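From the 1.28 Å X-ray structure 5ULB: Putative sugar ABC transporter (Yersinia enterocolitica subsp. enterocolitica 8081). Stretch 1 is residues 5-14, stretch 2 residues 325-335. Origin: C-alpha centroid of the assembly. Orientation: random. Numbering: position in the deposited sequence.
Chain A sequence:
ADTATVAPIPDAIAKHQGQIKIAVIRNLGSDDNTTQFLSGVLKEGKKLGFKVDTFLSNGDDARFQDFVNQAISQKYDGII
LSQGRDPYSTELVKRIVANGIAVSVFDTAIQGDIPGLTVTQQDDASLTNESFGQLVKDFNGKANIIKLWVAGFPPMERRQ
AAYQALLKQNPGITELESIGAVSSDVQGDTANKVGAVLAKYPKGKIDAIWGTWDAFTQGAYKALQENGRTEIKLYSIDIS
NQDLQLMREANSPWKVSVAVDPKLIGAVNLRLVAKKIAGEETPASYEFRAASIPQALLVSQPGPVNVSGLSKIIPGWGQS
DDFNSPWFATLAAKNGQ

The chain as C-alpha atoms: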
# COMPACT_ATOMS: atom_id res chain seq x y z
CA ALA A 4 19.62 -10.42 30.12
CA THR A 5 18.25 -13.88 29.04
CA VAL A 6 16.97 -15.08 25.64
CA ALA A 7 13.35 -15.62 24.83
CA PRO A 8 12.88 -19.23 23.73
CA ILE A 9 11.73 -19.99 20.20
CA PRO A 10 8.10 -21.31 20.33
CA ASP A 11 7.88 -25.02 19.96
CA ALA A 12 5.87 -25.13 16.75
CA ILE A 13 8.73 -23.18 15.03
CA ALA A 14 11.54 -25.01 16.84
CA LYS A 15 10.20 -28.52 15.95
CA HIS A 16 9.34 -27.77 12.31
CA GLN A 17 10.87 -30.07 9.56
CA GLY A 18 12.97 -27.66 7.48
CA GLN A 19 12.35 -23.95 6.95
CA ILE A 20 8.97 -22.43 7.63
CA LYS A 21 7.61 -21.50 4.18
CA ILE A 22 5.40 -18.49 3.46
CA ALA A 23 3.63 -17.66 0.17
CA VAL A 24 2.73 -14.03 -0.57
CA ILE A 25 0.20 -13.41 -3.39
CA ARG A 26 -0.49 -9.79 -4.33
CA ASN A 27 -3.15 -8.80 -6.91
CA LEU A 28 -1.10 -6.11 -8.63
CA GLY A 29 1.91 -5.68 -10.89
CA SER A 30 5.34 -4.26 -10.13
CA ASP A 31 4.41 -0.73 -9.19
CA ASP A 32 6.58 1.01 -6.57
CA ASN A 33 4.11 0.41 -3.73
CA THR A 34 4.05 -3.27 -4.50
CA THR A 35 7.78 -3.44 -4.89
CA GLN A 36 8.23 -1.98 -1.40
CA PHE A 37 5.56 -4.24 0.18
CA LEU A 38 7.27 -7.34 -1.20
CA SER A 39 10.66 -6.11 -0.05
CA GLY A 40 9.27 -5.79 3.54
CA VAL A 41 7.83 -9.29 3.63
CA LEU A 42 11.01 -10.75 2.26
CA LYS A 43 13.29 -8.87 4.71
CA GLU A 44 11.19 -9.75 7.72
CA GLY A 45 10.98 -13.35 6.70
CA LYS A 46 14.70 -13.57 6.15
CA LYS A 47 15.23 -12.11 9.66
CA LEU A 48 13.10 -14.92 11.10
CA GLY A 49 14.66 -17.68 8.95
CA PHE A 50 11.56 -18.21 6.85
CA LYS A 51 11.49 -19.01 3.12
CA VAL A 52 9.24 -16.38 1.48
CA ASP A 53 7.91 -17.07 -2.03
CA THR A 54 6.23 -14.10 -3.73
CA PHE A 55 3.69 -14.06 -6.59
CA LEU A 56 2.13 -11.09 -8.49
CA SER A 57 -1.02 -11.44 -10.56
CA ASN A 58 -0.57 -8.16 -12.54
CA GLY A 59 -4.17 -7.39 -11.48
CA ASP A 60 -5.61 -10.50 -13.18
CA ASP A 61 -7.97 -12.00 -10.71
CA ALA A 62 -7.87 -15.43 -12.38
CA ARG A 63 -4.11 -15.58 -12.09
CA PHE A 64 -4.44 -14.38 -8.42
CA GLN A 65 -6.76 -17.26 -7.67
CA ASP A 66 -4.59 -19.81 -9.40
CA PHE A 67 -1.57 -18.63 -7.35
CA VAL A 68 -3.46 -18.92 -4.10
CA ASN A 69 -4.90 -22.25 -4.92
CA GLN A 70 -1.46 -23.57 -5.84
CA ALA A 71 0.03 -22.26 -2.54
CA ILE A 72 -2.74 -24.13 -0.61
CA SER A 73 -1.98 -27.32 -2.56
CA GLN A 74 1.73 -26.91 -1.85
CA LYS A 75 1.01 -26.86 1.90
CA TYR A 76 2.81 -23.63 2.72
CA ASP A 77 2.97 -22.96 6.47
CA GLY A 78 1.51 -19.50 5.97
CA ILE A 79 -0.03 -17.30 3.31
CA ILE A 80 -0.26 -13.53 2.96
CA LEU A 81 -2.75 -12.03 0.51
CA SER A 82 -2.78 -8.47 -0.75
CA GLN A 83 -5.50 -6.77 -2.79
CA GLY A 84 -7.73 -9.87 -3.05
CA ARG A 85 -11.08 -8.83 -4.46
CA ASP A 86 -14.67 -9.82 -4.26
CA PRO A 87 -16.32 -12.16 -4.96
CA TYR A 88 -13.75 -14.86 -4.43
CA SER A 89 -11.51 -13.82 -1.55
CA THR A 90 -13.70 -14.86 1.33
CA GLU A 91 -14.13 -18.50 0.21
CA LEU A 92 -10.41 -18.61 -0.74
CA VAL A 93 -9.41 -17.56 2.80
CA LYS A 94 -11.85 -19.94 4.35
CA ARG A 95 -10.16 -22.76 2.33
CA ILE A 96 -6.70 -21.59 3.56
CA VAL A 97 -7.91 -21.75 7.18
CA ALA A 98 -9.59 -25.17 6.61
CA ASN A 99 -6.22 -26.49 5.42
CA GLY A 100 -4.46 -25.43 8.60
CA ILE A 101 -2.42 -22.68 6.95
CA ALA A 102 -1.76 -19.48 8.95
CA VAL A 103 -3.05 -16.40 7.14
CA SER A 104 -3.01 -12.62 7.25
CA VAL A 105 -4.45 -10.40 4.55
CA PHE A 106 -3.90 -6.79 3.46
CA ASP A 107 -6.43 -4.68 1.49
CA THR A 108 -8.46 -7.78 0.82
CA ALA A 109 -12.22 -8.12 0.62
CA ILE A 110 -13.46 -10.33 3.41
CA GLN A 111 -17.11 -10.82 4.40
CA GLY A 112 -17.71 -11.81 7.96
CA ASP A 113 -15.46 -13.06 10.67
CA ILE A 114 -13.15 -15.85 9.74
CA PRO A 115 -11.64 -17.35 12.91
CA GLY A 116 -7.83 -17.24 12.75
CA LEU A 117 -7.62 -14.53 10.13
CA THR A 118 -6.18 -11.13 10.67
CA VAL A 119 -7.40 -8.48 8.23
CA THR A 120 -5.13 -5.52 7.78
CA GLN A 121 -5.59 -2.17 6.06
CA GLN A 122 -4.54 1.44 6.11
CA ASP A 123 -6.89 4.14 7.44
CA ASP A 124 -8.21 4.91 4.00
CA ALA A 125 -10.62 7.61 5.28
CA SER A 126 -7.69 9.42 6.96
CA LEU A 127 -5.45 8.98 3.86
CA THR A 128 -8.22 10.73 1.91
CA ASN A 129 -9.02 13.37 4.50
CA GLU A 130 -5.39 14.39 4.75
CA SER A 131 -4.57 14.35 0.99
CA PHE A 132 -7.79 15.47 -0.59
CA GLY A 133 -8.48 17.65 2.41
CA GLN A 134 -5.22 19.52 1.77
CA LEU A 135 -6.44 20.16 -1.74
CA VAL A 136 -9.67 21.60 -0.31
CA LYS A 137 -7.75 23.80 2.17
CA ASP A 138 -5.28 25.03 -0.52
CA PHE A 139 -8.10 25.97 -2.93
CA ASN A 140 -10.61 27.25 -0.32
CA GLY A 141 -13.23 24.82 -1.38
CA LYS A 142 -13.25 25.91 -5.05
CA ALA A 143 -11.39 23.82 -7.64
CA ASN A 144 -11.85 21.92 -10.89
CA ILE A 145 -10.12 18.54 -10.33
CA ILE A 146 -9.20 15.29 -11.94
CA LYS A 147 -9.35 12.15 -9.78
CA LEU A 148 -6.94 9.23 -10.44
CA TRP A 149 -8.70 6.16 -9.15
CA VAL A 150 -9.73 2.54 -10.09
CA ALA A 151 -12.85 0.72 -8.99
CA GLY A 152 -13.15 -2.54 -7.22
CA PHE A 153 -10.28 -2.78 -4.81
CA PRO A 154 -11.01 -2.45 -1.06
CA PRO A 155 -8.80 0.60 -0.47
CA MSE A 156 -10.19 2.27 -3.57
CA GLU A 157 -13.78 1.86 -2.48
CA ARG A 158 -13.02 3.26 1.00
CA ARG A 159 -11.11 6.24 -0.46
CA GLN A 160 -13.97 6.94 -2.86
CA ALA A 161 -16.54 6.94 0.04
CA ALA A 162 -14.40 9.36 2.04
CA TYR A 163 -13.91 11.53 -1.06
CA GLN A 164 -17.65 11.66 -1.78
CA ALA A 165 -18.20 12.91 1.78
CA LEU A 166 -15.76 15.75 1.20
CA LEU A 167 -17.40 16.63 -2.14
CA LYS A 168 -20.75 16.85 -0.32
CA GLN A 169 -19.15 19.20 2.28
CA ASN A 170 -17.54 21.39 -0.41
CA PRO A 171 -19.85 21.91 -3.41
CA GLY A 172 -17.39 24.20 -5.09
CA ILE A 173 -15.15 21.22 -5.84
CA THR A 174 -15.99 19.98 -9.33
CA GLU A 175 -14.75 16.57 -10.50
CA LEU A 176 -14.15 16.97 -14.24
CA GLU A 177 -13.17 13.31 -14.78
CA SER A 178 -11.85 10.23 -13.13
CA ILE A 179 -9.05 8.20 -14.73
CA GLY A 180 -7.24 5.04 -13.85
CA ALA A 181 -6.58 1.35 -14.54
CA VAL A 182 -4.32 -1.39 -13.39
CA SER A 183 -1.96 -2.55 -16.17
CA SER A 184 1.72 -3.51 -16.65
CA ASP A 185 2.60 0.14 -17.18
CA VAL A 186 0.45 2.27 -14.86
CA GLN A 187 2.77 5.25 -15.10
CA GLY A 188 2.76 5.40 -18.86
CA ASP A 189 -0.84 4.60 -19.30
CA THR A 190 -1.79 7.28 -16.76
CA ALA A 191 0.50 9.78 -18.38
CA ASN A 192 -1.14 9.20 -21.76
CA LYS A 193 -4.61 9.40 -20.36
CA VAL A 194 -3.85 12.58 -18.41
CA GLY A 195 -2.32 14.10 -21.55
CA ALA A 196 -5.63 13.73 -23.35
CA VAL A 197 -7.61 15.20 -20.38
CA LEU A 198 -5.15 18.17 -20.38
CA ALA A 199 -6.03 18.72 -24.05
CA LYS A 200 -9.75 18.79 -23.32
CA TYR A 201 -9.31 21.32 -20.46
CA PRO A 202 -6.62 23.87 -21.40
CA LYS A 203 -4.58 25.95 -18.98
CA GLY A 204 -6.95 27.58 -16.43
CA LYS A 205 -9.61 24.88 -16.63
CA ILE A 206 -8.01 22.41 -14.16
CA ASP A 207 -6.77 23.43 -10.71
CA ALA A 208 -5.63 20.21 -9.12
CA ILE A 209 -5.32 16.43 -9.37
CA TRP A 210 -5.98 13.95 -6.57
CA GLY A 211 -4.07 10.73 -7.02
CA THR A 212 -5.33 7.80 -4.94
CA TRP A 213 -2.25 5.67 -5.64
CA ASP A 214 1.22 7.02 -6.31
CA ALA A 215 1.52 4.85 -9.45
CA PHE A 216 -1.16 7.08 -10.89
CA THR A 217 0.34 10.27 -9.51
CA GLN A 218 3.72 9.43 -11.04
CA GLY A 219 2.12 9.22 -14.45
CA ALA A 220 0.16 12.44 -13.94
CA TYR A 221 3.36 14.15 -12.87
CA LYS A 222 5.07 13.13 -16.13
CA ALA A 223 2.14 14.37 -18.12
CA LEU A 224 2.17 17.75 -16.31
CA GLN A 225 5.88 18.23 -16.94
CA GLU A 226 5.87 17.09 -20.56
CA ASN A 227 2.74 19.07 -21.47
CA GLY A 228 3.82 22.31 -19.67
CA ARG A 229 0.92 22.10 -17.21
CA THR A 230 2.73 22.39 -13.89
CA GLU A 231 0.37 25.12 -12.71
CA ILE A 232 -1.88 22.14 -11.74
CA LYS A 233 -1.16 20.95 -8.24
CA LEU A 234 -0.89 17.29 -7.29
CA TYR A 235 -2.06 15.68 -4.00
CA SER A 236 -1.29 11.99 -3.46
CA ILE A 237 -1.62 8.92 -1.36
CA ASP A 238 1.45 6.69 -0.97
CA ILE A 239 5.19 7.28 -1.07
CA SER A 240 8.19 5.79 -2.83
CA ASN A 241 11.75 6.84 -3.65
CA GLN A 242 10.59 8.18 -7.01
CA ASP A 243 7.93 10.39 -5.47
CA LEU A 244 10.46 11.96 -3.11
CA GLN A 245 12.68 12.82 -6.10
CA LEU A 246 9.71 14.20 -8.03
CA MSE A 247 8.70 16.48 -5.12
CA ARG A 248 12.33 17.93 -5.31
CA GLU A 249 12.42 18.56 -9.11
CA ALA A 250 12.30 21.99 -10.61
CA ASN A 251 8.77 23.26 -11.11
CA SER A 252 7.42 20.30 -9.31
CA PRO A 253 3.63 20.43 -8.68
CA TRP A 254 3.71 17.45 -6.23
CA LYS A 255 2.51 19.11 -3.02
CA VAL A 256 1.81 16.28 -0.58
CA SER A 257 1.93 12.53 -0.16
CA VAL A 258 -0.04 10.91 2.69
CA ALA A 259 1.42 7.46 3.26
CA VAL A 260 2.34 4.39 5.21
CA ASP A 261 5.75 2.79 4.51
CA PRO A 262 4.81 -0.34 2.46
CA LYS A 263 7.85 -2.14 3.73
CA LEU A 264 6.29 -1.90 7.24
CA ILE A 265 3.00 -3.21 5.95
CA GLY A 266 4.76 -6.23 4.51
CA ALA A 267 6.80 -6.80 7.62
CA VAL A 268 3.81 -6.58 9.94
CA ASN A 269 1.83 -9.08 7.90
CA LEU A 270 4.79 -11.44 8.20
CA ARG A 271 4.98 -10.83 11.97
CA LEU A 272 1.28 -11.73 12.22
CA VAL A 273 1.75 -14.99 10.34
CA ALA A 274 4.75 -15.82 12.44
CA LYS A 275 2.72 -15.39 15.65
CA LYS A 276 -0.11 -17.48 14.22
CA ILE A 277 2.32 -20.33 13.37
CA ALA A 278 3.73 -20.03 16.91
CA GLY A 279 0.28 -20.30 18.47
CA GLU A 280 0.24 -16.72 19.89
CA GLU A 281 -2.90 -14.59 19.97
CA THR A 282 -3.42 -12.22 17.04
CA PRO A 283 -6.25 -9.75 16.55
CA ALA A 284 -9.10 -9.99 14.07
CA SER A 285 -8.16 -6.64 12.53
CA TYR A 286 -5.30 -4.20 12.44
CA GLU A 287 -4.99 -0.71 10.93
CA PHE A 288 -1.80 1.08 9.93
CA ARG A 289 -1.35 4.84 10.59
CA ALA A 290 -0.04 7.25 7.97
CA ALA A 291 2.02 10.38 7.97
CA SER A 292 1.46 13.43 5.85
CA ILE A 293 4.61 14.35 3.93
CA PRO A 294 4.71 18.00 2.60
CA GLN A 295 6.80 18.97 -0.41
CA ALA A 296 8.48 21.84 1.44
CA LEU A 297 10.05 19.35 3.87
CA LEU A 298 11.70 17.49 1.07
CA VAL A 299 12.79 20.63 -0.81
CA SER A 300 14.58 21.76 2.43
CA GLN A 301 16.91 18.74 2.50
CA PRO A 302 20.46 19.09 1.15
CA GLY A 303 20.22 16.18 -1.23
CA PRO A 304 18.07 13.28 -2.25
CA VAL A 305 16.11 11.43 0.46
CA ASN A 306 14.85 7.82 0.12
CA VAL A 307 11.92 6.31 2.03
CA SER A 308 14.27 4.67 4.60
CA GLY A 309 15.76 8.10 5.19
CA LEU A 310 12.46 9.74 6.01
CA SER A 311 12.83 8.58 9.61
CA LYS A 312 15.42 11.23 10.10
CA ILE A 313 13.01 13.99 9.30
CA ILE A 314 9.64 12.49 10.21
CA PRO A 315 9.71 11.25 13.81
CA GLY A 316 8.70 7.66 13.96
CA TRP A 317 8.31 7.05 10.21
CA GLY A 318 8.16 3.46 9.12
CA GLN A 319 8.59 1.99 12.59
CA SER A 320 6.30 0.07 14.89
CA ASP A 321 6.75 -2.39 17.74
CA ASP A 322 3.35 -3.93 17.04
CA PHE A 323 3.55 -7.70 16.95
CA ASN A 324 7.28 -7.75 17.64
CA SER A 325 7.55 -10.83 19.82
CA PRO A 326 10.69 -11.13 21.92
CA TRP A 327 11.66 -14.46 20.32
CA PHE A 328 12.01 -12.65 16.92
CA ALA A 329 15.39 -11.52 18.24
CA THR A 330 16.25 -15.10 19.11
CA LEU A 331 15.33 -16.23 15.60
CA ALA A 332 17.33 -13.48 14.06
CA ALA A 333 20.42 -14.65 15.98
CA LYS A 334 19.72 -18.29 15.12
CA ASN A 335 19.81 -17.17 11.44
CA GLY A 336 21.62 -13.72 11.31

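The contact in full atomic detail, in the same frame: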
# COMPACT_ATOMS: atom_id res chain seq x y z
N THR A 5 18.37 -12.49 29.51
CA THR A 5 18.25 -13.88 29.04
C THR A 5 17.43 -13.89 27.74
O THR A 5 16.64 -12.97 27.42
CB THR A 5 17.57 -14.84 30.05
OG1 THR A 5 16.32 -14.31 30.47
CG2 THR A 5 18.30 -15.02 31.35
N VAL A 6 17.57 -14.93 27.00
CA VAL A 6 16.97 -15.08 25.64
C VAL A 6 15.59 -15.71 25.64
O VAL A 6 15.36 -16.67 26.33
CB VAL A 6 18.01 -15.92 24.87
CG1 VAL A 6 17.42 -16.81 23.79
CG2 VAL A 6 19.17 -15.02 24.44
N ALA A 7 14.67 -15.09 24.92
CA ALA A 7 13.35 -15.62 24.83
C ALA A 7 13.34 -16.89 24.00
O ALA A 7 13.76 -16.83 22.86
CB ALA A 7 12.39 -14.55 24.23
N PRO A 8 12.83 -17.99 24.47
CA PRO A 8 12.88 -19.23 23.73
C PRO A 8 12.02 -19.18 22.50
O PRO A 8 10.92 -18.56 22.44
CB PRO A 8 12.26 -20.24 24.67
CG PRO A 8 12.50 -19.70 25.98
CD PRO A 8 12.30 -18.25 25.81
N ILE A 9 12.52 -19.80 21.43
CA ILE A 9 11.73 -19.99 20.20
C ILE A 9 10.51 -20.86 20.50
O ILE A 9 10.73 -21.95 21.04
CB ILE A 9 12.66 -20.50 19.08
CG1 ILE A 9 13.74 -19.44 18.76
CG2 ILE A 9 11.83 -20.83 17.80
CD1 ILE A 9 14.91 -20.03 18.02
N PRO A 10 9.29 -20.43 20.10
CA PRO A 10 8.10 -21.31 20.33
C PRO A 10 8.26 -22.67 19.71
O PRO A 10 8.84 -22.82 18.63
CB PRO A 10 7.01 -20.53 19.59
CG PRO A 10 7.46 -19.16 19.75
CD PRO A 10 8.92 -19.15 19.55
N ASP A 11 7.74 -23.67 20.38
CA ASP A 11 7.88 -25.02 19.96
C ASP A 11 7.47 -25.29 18.53
O ASP A 11 8.14 -26.10 17.89
CB ASP A 11 7.07 -25.88 20.93
CG ASP A 11 7.12 -27.36 20.61
OD1 ASP A 11 8.24 -27.92 20.77
OD2 ASP A 11 6.02 -27.91 20.27
N ALA A 12 6.33 -24.76 18.07
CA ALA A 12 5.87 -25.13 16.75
C ALA A 12 6.88 -24.67 15.70
O ALA A 12 6.98 -25.29 14.66
CB ALA A 12 4.51 -24.51 16.45
N ILE A 13 7.66 -23.60 15.97
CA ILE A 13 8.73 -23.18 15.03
C ILE A 13 9.98 -24.02 15.26
O ILE A 13 10.54 -24.56 14.29
CB ILE A 13 8.94 -21.69 15.15
CG1 ILE A 13 7.66 -20.97 14.54
CG2 ILE A 13 10.16 -21.19 14.41
CD1 ILE A 13 7.68 -19.49 14.75
N ALA A 14 10.35 -24.25 16.53
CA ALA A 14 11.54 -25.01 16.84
C ALA A 14 11.52 -26.46 16.31
O ALA A 14 12.53 -26.96 15.82
CB ALA A 14 11.77 -24.97 18.35
N SER A 325 7.33 -9.95 18.74
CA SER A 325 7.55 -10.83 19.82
C SER A 325 9.04 -10.90 20.21
O SER A 325 9.93 -10.77 19.34
CB SER A 325 7.09 -12.23 19.38
OG SER A 325 5.71 -12.28 19.17
N PRO A 326 9.30 -11.12 21.51
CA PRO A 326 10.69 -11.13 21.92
C PRO A 326 11.54 -12.22 21.32
O PRO A 326 12.74 -12.08 21.13
CB PRO A 326 10.63 -11.32 23.41
CG PRO A 326 9.21 -11.34 23.79
CD PRO A 326 8.38 -11.15 22.65
N TRP A 327 10.93 -13.34 20.96
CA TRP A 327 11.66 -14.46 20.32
C TRP A 327 12.01 -14.13 18.88
O TRP A 327 12.73 -14.91 18.25
CB TRP A 327 10.91 -15.81 20.43
CG TRP A 327 9.52 -15.79 20.08
CD1 TRP A 327 8.48 -15.57 20.95
CD2 TRP A 327 8.89 -15.94 18.79
NE1 TRP A 327 7.27 -15.51 20.31
CE2 TRP A 327 7.48 -15.79 18.99
CE3 TRP A 327 9.39 -16.22 17.52
CZ2 TRP A 327 6.57 -15.95 17.99
CZ3 TRP A 327 8.47 -16.37 16.45
CH2 TRP A 327 7.07 -16.26 16.70
N PHE A 328 11.52 -13.04 18.27
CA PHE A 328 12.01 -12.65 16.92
C PHE A 328 13.50 -12.40 17.00
O PHE A 328 14.20 -12.74 16.05
CB PHE A 328 11.27 -11.45 16.39
CG PHE A 328 9.81 -11.68 16.00
CD1 PHE A 328 9.18 -12.93 15.97
CD2 PHE A 328 9.06 -10.58 15.58
CE1 PHE A 328 7.88 -13.00 15.63
CE2 PHE A 328 7.73 -10.69 15.23
CZ PHE A 328 7.13 -11.91 15.27
N ALA A 329 13.99 -11.74 18.08
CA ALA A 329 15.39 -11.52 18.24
C ALA A 329 16.15 -12.82 18.32
O ALA A 329 17.28 -12.96 17.81
CB ALA A 329 15.70 -10.61 19.41
N THR A 330 15.59 -13.80 19.00
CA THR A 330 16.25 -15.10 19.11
C THR A 330 16.41 -15.71 17.74
O THR A 330 17.43 -16.30 17.44
CB THR A 330 15.41 -15.99 20.08
OG1 THR A 330 15.15 -15.21 21.25
CG2 THR A 330 16.16 -17.21 20.42
N LEU A 331 15.32 -15.72 16.99
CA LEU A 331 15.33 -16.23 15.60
C LEU A 331 16.30 -15.51 14.75
O LEU A 331 17.02 -16.16 13.97
CB LEU A 331 13.98 -16.19 14.90
CG LEU A 331 13.14 -17.31 15.28
CD1 LEU A 331 11.74 -17.09 14.70
CD2 LEU A 331 13.65 -18.61 14.76
N ALA A 332 16.42 -14.20 14.90
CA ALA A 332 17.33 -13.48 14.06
C ALA A 332 18.78 -13.91 14.33
O ALA A 332 19.55 -14.13 13.40
CB ALA A 332 17.16 -11.99 14.22
N ALA A 333 19.11 -14.17 15.62
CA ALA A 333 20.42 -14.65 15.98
C ALA A 333 20.64 -16.04 15.44
O ALA A 333 21.79 -16.33 15.04
CB ALA A 333 20.56 -14.60 17.51
N LYS A 334 19.65 -16.92 15.49
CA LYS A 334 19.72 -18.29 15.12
C LYS A 334 19.87 -18.41 13.60
O LYS A 334 20.34 -19.47 13.14
CB LYS A 334 18.58 -19.13 15.70
CG LYS A 334 18.44 -20.46 15.08
CD LYS A 334 17.46 -21.38 15.72
CE LYS A 334 17.58 -22.73 15.02
NZ LYS A 334 16.35 -23.51 15.24
N ASN A 335 19.67 -17.30 12.88
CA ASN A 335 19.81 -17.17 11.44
C ASN A 335 20.84 -16.13 11.05
O ASN A 335 21.70 -16.46 10.41
CB ASN A 335 18.38 -16.97 10.76
CG ASN A 335 17.49 -18.19 10.99
OD1 ASN A 335 17.65 -19.20 10.30
ND2 ASN A 335 16.54 -18.11 11.95
O HOH W 1 15.72 -13.29 23.00

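An N-terminal segment, extended until it turns into a helix at Asp-11, lies against a C-terminal helix more than 300 residues later in the chain; together they bury 503 Å². The backbones come closest at Ala-7 and Trp-327, whose CA atoms are 5.0 Å apart. The Ala-7 CB points toward the other stretch and sits 3.8 Å from Pro-326 CB.

The Trp-327 indole offers a flat surface to the first stretch. Pro-10 lies over one face, its CD 3.5 Å from the centroid of the five-membered ring and 21° off the normal, the geometry of a CH-pi contact. Farther along the indole, Ile-13 CD1 reaches Trp-327 CZ3 at 3.6 Å, approaching obliquely.

Ile-9 fills the neighbouring hollow. Its CA-to-CB bond runs sideways, but the m,t rotamer carries the tip inward, so that CD1 lies 3.8 Å from Leu-331 CD2 and 3.7 Å from Lys-334 CD, the latter contact using the aliphatic part of the extended lysine.

One direct hydrogen bond crosses the contact: Thr-330 OG1 donates to Ala-7 O at 2.7 Å. A water donates to Thr-330 OG1 (2.7 Å) and accepts from Ala-7 N (2.8 Å), so both backbone polar groups of Ala-7 are satisfied. Thr-330 CG2, meanwhile, packs 3.6 Å from Val-6 CG1 and 3.7 Å from Ile-9 CG1.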